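Local coordinates for protein ACDH-11, isoform b (Caenorhabditis elegans, PDB 4Y9J), which is a flavoprotein of the acyl-CoA dehydrogenase family, built as an assembly of four chains with bound flavin-adenine dinucleotide, at residues L92-C95 / N96-K100; P137-G140 / L141-P145; L274-L278 / G279-L283. One frame throughout, in Å; residues are numbered along the deposited sequence.

Contact 1 (L92-C95 / N96-K100)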
loop_
_atom_site.group_PDB
_atom_site.type_symbol
_atom_site.label_atom_id
_atom_site.label_comp_id
_atom_site.label_asym_id
_atom_site.label_seq_id
_atom_site.Cartn_x
_atom_site.Cartn_y
_atom_site.Cartn_z
ATOM N N LEU B 92 3.434 -5.106 17.110
ATOM C CA LEU B 92 4.140 -5.642 15.944
ATOM C C LEU B 92 3.233 -6.640 15.281
ATOM O O LEU B 92 2.746 -7.558 15.956
ATOM C CB LEU B 92 5.382 -6.325 16.461
ATOM C CG LEU B 92 6.348 -6.857 15.441
ATOM C CD1 LEU B 92 6.965 -5.719 14.649
ATOM C CD2 LEU B 92 7.448 -7.638 16.150
ATOM N N ILE B 93 2.957 -6.450 13.999
ATOM C CA ILE B 93 2.100 -7.305 13.232
ATOM C C ILE B 93 2.944 -8.121 12.289
ATOM O O ILE B 93 3.567 -7.574 11.372
ATOM C CB ILE B 93 1.088 -6.512 12.458
ATOM C CG1 ILE B 93 0.157 -5.734 13.443
ATOM C CG2 ILE B 93 0.230 -7.460 11.617
ATOM C CD1 ILE B 93 -0.503 -4.541 12.788
ATOM N N VAL B 94 3.045 -9.419 12.541
ATOM C CA VAL B 94 3.878 -10.290 11.670
ATOM C C VAL B 94 2.991 -11.409 11.128
ATOM O O VAL B 94 2.029 -11.826 11.792
ATOM C CB VAL B 94 5.171 -10.848 12.291
ATOM C CG1 VAL B 94 5.916 -9.847 13.156
ATOM C CG2 VAL B 94 4.891 -12.054 13.070
ATOM N N CYS B 95 3.296 -11.874 9.948
ATOM C CA CYS B 95 2.451 -12.855 9.289
ATOM C C CYS B 95 2.465 -14.194 10.043
ATOM O O CYS B 95 3.408 -14.500 10.767
ATOM C CB CYS B 95 2.838 -13.061 7.852
ATOM S SG CYS B 95 4.374 -13.856 7.457
ATOM N N ASN B 96 1.408 -14.971 9.826
ATOM C CA ASN B 96 1.297 -16.269 10.431
ATOM C C ASN B 96 2.439 -17.173 10.018
ATOM O O ASN B 96 2.941 -17.993 10.835
ATOM C CB ASN B 96 -0.012 -16.947 10.055
ATOM C CG ASN B 96 -1.173 -16.417 10.836
ATOM O OD1 ASN B 96 -1.015 -15.684 11.848
ATOM N ND2 ASN B 96 -2.375 -16.837 10.432
ATOM N N GLU B 97 2.892 -17.017 8.808
ATOM C CA GLU B 97 3.954 -17.889 8.288
ATOM C C GLU B 97 5.374 -17.695 9.005
ATOM O O GLU B 97 6.096 -18.692 9.189
ATOM C CB GLU B 97 4.109 -17.789 6.808
ATOM C CG GLU B 97 2.909 -18.228 5.978
ATOM C CD GLU B 97 1.830 -17.169 5.798
ATOM O OE1 GLU B 97 1.873 -16.079 6.405
ATOM O OE2 GLU B 97 0.978 -17.396 4.978
ATOM N N TRP B 98 5.698 -16.469 9.429
ATOM C CA TRP B 98 6.860 -16.185 10.206
ATOM C C TRP B 98 6.787 -17.057 11.509
ATOM O O TRP B 98 7.763 -17.745 11.864
ATOM C CB TRP B 98 6.924 -14.721 10.580
ATOM C CG TRP B 98 8.036 -14.351 11.427
ATOM C CD1 TRP B 98 8.012 -14.233 12.804
ATOM C CD2 TRP B 98 9.399 -14.055 11.028
ATOM N NE1 TRP B 98 9.237 -13.804 13.245
ATOM C CE2 TRP B 98 10.122 -13.758 12.208
ATOM C CE3 TRP B 98 10.091 -14.037 9.794
ATOM C CZ2 TRP B 98 11.487 -13.417 12.185
ATOM C CZ3 TRP B 98 11.469 -13.683 9.795
ATOM C CH2 TRP B 98 12.131 -13.389 10.990
ATOM N N HIS B 99 5.670 -16.987 12.197
ATOM C CA HIS B 99 5.472 -17.756 13.389
ATOM C C HIS B 99 5.603 -19.259 13.116
ATOM O O HIS B 99 6.175 -19.986 13.930
ATOM C CB HIS B 99 4.142 -17.427 14.098
ATOM C CG HIS B 99 4.063 -16.010 14.577
ATOM N ND1 HIS B 99 4.930 -15.476 15.519
ATOM C CD2 HIS B 99 3.219 -15.005 14.231
ATOM C CE1 HIS B 99 4.645 -14.198 15.705
ATOM N NE2 HIS B 99 3.615 -13.889 14.929
ATOM N N LYS B 100 4.999 -19.737 12.040
ATOM C CA LYS B 100 5.036 -21.138 11.667
ATOM C C LYS B 100 6.454 -21.604 11.409
ATOM O O LYS B 100 6.854 -22.687 11.908
ATOM C CB LYS B 100 4.137 -21.425 10.465
ATOM C CG LYS B 100 4.105 -22.879 10.041
ATOM C CD LYS B 100 3.513 -23.828 11.089
ATOM C CE LYS B 100 3.523 -25.263 10.544
ATOM N NZ LYS B 100 2.940 -26.288 11.415
HETATM O O HOH W 1 3.138 -10.864 15.801
#

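Contact 2 (P137-G140 / L141-P145). With UCC (S-{(3S,5R,9R)-1-[(2R,3S,4R,5R)-5-(6-amino-9H-purin-9-yl)-4-hydroxy-3-(phosphonooxy)tetrahydrofuran-2-yl]-3,5,9-trihydroxy-8,8-dimethyl-3,5-dioxido-10,14-dioxo-2,4,6-trioxa-11,15-diaza-3lambda~5~,5lambda~5~-diphosphaheptadecan-17-yl} undecanethioate), chain F.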
loop_
_atom_site.group_PDB
_atom_site.type_symbol
_atom_site.label_atom_id
_atom_site.label_comp_id
_atom_site.label_asym_id
_atom_site.label_seq_id
_atom_site.Cartn_x
_atom_site.Cartn_y
_atom_site.Cartn_z
ATOM N N PRO B 137 18.159 -20.790 2.784
ATOM C CA PRO B 137 17.594 -20.102 1.645
ATOM C C PRO B 137 16.082 -20.241 1.511
ATOM O O PRO B 137 15.484 -19.520 0.719
ATOM C CB PRO B 137 18.294 -20.750 0.445
ATOM C CG PRO B 137 18.779 -22.078 0.933
ATOM C CD PRO B 137 19.038 -21.897 2.375
ATOM N N SER B 138 15.455 -21.108 2.276
ATOM C CA SER B 138 14.004 -21.105 2.357
ATOM C C SER B 138 13.364 -20.533 3.601
ATOM O O SER B 138 12.137 -20.626 3.762
ATOM C CB SER B 138 13.538 -22.542 2.269
ATOM O OG SER B 138 13.871 -23.050 0.999
ATOM N N ALA B 139 14.159 -19.929 4.485
ATOM C CA ALA B 139 13.754 -19.660 5.829
ATOM C C ALA B 139 12.939 -18.403 5.990
ATOM O O ALA B 139 12.460 -18.137 7.055
ATOM C CB ALA B 139 15.012 -19.531 6.710
ATOM N N GLY B 140 12.822 -17.621 4.936
ATOM C CA GLY B 140 12.182 -16.315 5.078
ATOM C C GLY B 140 12.869 -15.471 6.133
ATOM O O GLY B 140 12.230 -14.750 6.850
ATOM N N LEU B 141 14.185 -15.617 6.246
ATOM C CA LEU B 141 14.997 -14.977 7.235
ATOM C C LEU B 141 14.802 -15.350 8.694
ATOM O O LEU B 141 15.342 -14.710 9.609
ATOM C CB LEU B 141 14.986 -13.424 7.029
ATOM C CG LEU B 141 16.223 -12.864 6.404
ATOM C CD1 LEU B 141 17.437 -13.054 7.325
ATOM C CD2 LEU B 141 16.488 -13.408 5.022
ATOM N N VAL B 142 14.051 -16.410 8.941
ATOM C CA VAL B 142 14.036 -17.041 10.256
ATOM C C VAL B 142 15.425 -17.566 10.653
ATOM O O VAL B 142 15.702 -17.669 11.854
ATOM C CB VAL B 142 12.856 -18.036 10.386
ATOM C CG1 VAL B 142 12.937 -18.792 11.738
ATOM C CG2 VAL B 142 11.562 -17.230 10.363
ATOM N N SER B 143 16.306 -17.738 9.670
ATOM C CA SER B 143 17.682 -17.935 9.911
ATOM C C SER B 143 18.301 -16.929 10.839
ATOM O O SER B 143 19.253 -17.262 11.523
ATOM C CB SER B 143 18.431 -17.911 8.563
ATOM O OG SER B 143 17.959 -16.760 7.807
ATOM N N CYS B 144 17.879 -15.660 10.812
ATOM C CA CYS B 144 18.480 -14.653 11.675
ATOM C C CYS B 144 18.209 -14.871 13.173
ATOM O O CYS B 144 19.162 -15.064 13.949
ATOM C CB CYS B 144 18.108 -13.259 11.173
ATOM S SG CYS B 144 18.304 -11.949 12.345
ATOM N N PRO B 145 16.953 -14.985 13.589
ATOM C CA PRO B 145 16.766 -15.328 14.980
ATOM C C PRO B 145 17.326 -16.708 15.339
ATOM O O PRO B 145 17.720 -16.877 16.483
ATOM C CB PRO B 145 15.264 -15.264 15.189
ATOM C CG PRO B 145 14.696 -15.287 13.810
ATOM C CD PRO B 145 15.682 -14.595 12.954
HETATM O OA1 UCC F . 24.646 -7.494 13.114
HETATM C CA1 UCC F . 24.050 -8.054 14.113
HETATM C CA2 UCC F . 22.821 -8.971 14.104
HETATM C CA3 UCC F . 22.383 -9.613 12.824
HETATM C CA4 UCC F . 21.946 -11.101 13.038
HETATM C CA5 UCC F . 22.958 -12.031 12.355
HETATM C CA6 UCC F . 22.277 -13.142 11.633
HETATM C CA7 UCC F . 23.273 -14.068 10.955
HETATM C CA8 UCC F . 22.306 -15.100 10.531
HETATM C CA9 UCC F . 22.332 -15.628 9.201
HETATM C C10 UCC F . 21.148 -15.305 8.405
HETATM C C11 UCC F . 21.756 -14.477 7.282
HETATM S S UCC F . 24.467 -7.865 15.722
HETATM C CP1 UCC F . 25.890 -6.714 15.831
HETATM C CP2 UCC F . 27.141 -7.180 15.151
HETATM N NP1 UCC F . 28.318 -6.362 15.512
HETATM C CP3 UCC F . 29.521 -6.852 15.209
HETATM O OP1 UCC F . 29.708 -7.873 14.545
HETATM C CP4 UCC F . 30.717 -6.125 15.787
HETATM C CP5 UCC F . 31.710 -5.808 14.659
HETATM N NP2 UCC F . 32.874 -5.295 15.370
HETATM C CP6 UCC F . 33.820 -6.057 15.917
HETATM O OP2 UCC F . 33.869 -7.272 15.785
HETATM C CP8 UCC F . 34.919 -5.287 16.622
HETATM O OP3 UCC F . 36.208 -5.854 16.236
HETATM C CPB UCC F . 34.960 -5.397 18.128
HETATM C CP7 UCC F . 34.751 -6.770 18.785
HETATM C CP9 UCC F . 33.484 -4.921 18.485
HETATM C CPA UCC F . 35.640 -4.205 18.837
HETATM O O7 UCC F . 35.564 -4.387 20.273
HETATM P P2 UCC F . 36.608 -3.615 21.242
HETATM O O21 UCC F . 36.286 -3.914 22.698
HETATM O O22 UCC F . 36.761 -2.200 20.665
HETATM O O6 UCC F . 37.982 -4.361 20.791
HETATM P P1 UCC F . 38.962 -5.262 21.666
HETATM O O11 UCC F . 39.555 -4.516 22.851
HETATM O O12 UCC F . 39.877 -5.841 20.629
HETATM O "O5'" UCC F . 37.889 -6.429 22.186
HETATM C "C5'" UCC F . 37.641 -6.607 23.602
HETATM C "C4'" UCC F . 37.847 -8.071 24.036
HETATM C "C3'" UCC F . 39.279 -8.533 23.779
HETATM O "O3'" UCC F . 39.538 -9.476 24.788
HETATM P P3 UCC F . 40.634 -9.244 25.901
HETATM O O33 UCC F . 40.449 -10.457 26.784
HETATM O O32 UCC F . 40.157 -8.024 26.654
HETATM O O31 UCC F . 41.959 -9.126 25.106
HETATM C "C2'" UCC F . 39.258 -9.242 22.432
HETATM O "O2'" UCC F . 40.169 -10.332 22.302
HETATM O "O4'" UCC F . 37.000 -8.936 23.251
HETATM C "C1'" UCC F . 37.838 -9.816 22.513
HETATM N N9 UCC F . 37.213 -10.155 21.226
HETATM C C4 UCC F . 37.029 -11.414 20.844
HETATM N N3 UCC F . 37.222 -12.632 21.403
HETATM C C8 UCC F . 36.824 -9.289 20.261
HETATM N N7 UCC F . 36.323 -9.993 19.229
HETATM C C5 UCC F . 36.409 -11.310 19.524
HETATM C C6 UCC F . 36.006 -12.590 18.884
HETATM N N6 UCC F . 35.423 -12.561 17.658
HETATM N N1 UCC F . 36.312 -13.759 19.532
HETATM C C2 UCC F . 36.899 -13.761 20.747
#

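Contact 3 (L274-L278 / G279-L283)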
loop_
_atom_site.group_PDB
_atom_site.type_symbol
_atom_site.label_atom_id
_atom_site.label_comp_id
_atom_site.label_asym_id
_atom_site.label_seq_id
_atom_site.Cartn_x
_atom_site.Cartn_y
_atom_site.Cartn_z
ATOM N N LEU B 274 10.174 0.519 12.297
ATOM C CA LEU B 274 10.800 -0.569 11.628
ATOM C C LEU B 274 11.707 -0.024 10.523
ATOM O O LEU B 274 11.326 0.990 9.871
ATOM C CB LEU B 274 9.839 -1.580 11.042
ATOM C CG LEU B 274 8.940 -2.249 12.079
ATOM C CD1 LEU B 274 7.994 -3.223 11.357
ATOM C CD2 LEU B 274 9.722 -2.870 13.201
ATOM N N LYS B 275 12.865 -0.653 10.336
ATOM C CA LYS B 275 13.708 -0.304 9.189
ATOM C C LYS B 275 13.034 -0.658 7.864
ATOM O O LYS B 275 12.259 -1.623 7.721
ATOM C CB LYS B 275 15.057 -1.021 9.252
ATOM C CG LYS B 275 15.906 -0.767 10.479
ATOM C CD LYS B 275 16.333 0.707 10.577
ATOM C CE LYS B 275 17.329 0.787 11.688
ATOM N NZ LYS B 275 17.861 2.142 11.881
ATOM N N ASN B 276 13.327 0.160 6.848
ATOM C CA ASN B 276 12.959 -0.106 5.460
ATOM C C ASN B 276 14.168 -0.581 4.673
ATOM O O ASN B 276 15.053 0.214 4.357
ATOM C CB ASN B 276 12.373 1.202 4.891
ATOM C CG ASN B 276 11.988 1.088 3.425
ATOM O OD1 ASN B 276 12.040 0.042 2.783
ATOM N ND2 ASN B 276 11.656 2.246 2.867
ATOM N N LYS B 277 14.259 -1.900 4.439
ATOM C CA LYS B 277 15.543 -2.559 4.152
ATOM C C LYS B 277 15.591 -3.045 2.731
ATOM O O LYS B 277 14.542 -3.440 2.149
ATOM C CB LYS B 277 15.754 -3.743 5.077
ATOM C CG LYS B 277 15.729 -3.348 6.555
ATOM C CD LYS B 277 16.030 -4.489 7.507
ATOM C CE LYS B 277 14.729 -5.278 7.745
ATOM N NZ LYS B 277 14.986 -6.544 8.491
ATOM N N LEU B 278 16.777 -3.030 2.154
ATOM C CA LEU B 278 16.979 -3.632 0.824
ATOM C C LEU B 278 16.463 -5.053 0.703
ATOM O O LEU B 278 15.746 -5.439 -0.279
ATOM C CB LEU B 278 18.481 -3.593 0.416
ATOM C CG LEU B 278 18.905 -4.366 -0.836
ATOM C CD1 LEU B 278 18.115 -3.933 -2.083
ATOM C CD2 LEU B 278 20.426 -4.220 -1.033
ATOM N N GLY B 279 16.917 -5.848 1.671
ATOM C CA GLY B 279 16.469 -7.206 1.832
ATOM C C GLY B 279 16.265 -7.541 3.269
ATOM O O GLY B 279 16.231 -6.645 4.110
ATOM N N THR B 280 16.150 -8.850 3.587
ATOM C CA THR B 280 15.657 -9.266 4.888
ATOM C C THR B 280 14.311 -8.629 5.261
ATOM O O THR B 280 13.974 -8.444 6.459
ATOM C CB THR B 280 16.705 -9.121 6.056
ATOM O OG1 THR B 280 16.843 -7.757 6.449
ATOM C CG2 THR B 280 18.156 -9.667 5.658
ATOM N N LYS B 281 13.521 -8.288 4.254
ATOM C CA LYS B 281 12.270 -7.604 4.480
ATOM C C LYS B 281 11.263 -8.451 5.340
ATOM O O LYS B 281 10.373 -7.885 5.950
ATOM C CB LYS B 281 11.583 -7.214 3.106
ATOM C CG LYS B 281 12.334 -6.173 2.299
ATOM C CD LYS B 281 11.502 -5.728 1.051
ATOM C CE LYS B 281 12.119 -4.557 0.301
ATOM N NZ LYS B 281 12.019 -3.357 1.149
ATOM N N GLN B 282 11.435 -9.749 5.331
ATOM C CA GLN B 282 10.670 -10.679 6.123
ATOM C C GLN B 282 10.850 -10.443 7.612
ATOM O O GLN B 282 9.923 -10.694 8.409
ATOM C CB GLN B 282 11.053 -12.159 5.834
ATOM C CG GLN B 282 11.262 -12.555 4.369
ATOM C CD GLN B 282 12.689 -12.299 3.871
ATOM O OE1 GLN B 282 13.420 -11.450 4.366
ATOM N NE2 GLN B 282 13.057 -13.035 2.900
ATOM N N LEU B 283 12.058 -10.031 7.969
ATOM C CA LEU B 283 12.522 -9.922 9.355
ATOM C C LEU B 283 12.132 -8.579 9.994
ATOM O O LEU B 283 12.439 -7.530 9.433
ATOM C CB LEU B 283 14.052 -10.085 9.311
ATOM C CG LEU B 283 14.816 -9.772 10.561
ATOM C CD1 LEU B 283 14.636 -10.893 11.553
ATOM C CD2 LEU B 283 16.301 -9.719 10.200
HETATM O O HOH W 2 11.669 -0.746 -0.038
HETATM O O HOH W 3 10.362 -2.934 3.167
#

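Contact 1 (L92-C95 / N96-K100)
Val94 and His99 meet with their side chains crossing at about a right angle, just where strand 88-93 gives way to helix 96-107. The CG2 branch of Val94 lies oblique to the imidazole, 3.6 Å from His99 CD2; its modelled approach to NE2 is shorter than a carbon-nitrogen contact should be and is doubtful. The same methyl reaches the indole obliquely, with Val94 CG2 3.8 Å from Trp98 CD1, so one branch serves both rings. Trp98 CD1 in turn lies over one face of the His99 ring, offset toward its rim. A water sits at the edge of the imidazole, in its plane and 3.2 Å from His99 NE2, and bonds weakly to Leu92 O. Cys95 is the N-cap: its SG, turned back between its own N and carbonyl carbon (chi1 69°), takes a weak bond from Trp98 N at 3.5 Å, and Cys95 O takes a second weak one from the same N-H. A bend at chi2 (83°) folds Glu97 back, leaving Glu97 OE1 3.5 Å from Cys95 SG. Beyond the cap, Glu97 and Lys100 lie against helix 44-74, and Ile93 pairs with Arg78 of strand 78-80. Trp98 is held at NE1 by Asp228 and packs on Val142, Leu283 and Pro284, while Asn96 meets Asn96 of the second subunit.

Contact 2 (P137-G140 / L141-P145)
Ala139 O receives the N-H of Val142 at 3.0 Å, and this bond closes a type I' beta turn running from Ala139 to Val142. The bond is fairly straight at nitrogen (161°), but the donor stands well above the carbonyl plane and so misses the lone pairs. Gly140 and Leu141, the two central residues, both have left-handed backbone angles, which suits glycine at the first and is less usual for the leucine at the second. The Leu141 side chain has a chi1 of -104°, off the staggered positions. Separately, the positive phi of this residue brings Leu141 CB to 3.1 Å from Gly140 O. Val142 sets its CG2 branch 3.5 Å from Ala139 O. On the alanine itself, the methyl faces the following backbone, Ala139 CB lying 3.7 Å from Ser143 N. Cys144 N then donates to Leu141 O, three residues back, as the chain approaches helix 143-158.

Two side chains past the turn face the bound UCC. With OG between its backbone N and carbonyl carbon (chi1 47°), Ser143 sets its OG 3.6 Å from C10 of UCC, close to the end of the undecanoyl chain, whereas Cys144 SG touches CA4 of UCC at 3.8 Å. The loop that carries this turn connects helix 121-135 to helix 143-158 at the wall of the UCC pocket. Val142 packs on Leu101, Lys102 and Cys105 of helix 96-107, Leu141 on Tyr326 of helix 304-338, and Ser138 OG bonds to Glu66 of helix 44-74 and to Arg329.

Contact 3 (L274-L278 / G279-L283)
Lys277 NZ gives hydrogen bonds to Leu283 O at 2.9 Å, to Thr280 O and Thr280 OG1, each 3.0 Å from that nitrogen, and to Thr285 OG1; three N-H groups face four acceptors, so at least one is probably shared. A bend at chi3 (-84°) curls the lysine chain round to the turn, and its ammonium lies above the planes of both carbonyls. Thr280 O is shared: Leu283 N reaches it from the opposite face, closing the type I turn from Thr280 to Leu283. The threonine hydroxyl is itself oriented by donating to Gly279 O at 2.7 Å.

On another side of the loop, Lys281 answers by donating from NZ to Lys277 O at 2.7 Å, only slightly tilted from the carbonyl plane. Two waters bridge Lys281 NZ and Asn276 OD1, one only weakly bonded to the latter; the side chains run alongside. Farther out, Asp438 bonds to Thr280 N and Gln282 NE2, while the third subunit makes backbone bonds with Asn276 and Leu278. Lys277 and Thr280 both touch flavin-adenine dinucleotide; this internally bonded loop, joining strands 269-274 and 285-298 of the middle beta domain, forms part of the flavin pocket of this acyl-CoA dehydrogenase fold.

Contact 1 is a surface contact, its centre about 23 Å from the centre of the chain, whereas contacts 2 and 3 are buried, their centres about 11 and 17 Å from it. Contacts 1 and 2 both introduce helices of the N-terminal region, one by a weakly bonded cysteine cap and the other by a tight turn; contact 3 belongs to the beta domain and relies on lysine ammonium groups and carbonyls. Trp98 joins all three, its ring lying 3.2 Å from Gly140 O at CZ3 and 3.6 Å from Gln282 O at CE3. Contacts 2 and 3 also meet directly, through Cys144 SG and Leu283 CD2, and lie beside different ligands, UCC and flavin-adenine dinucleotide.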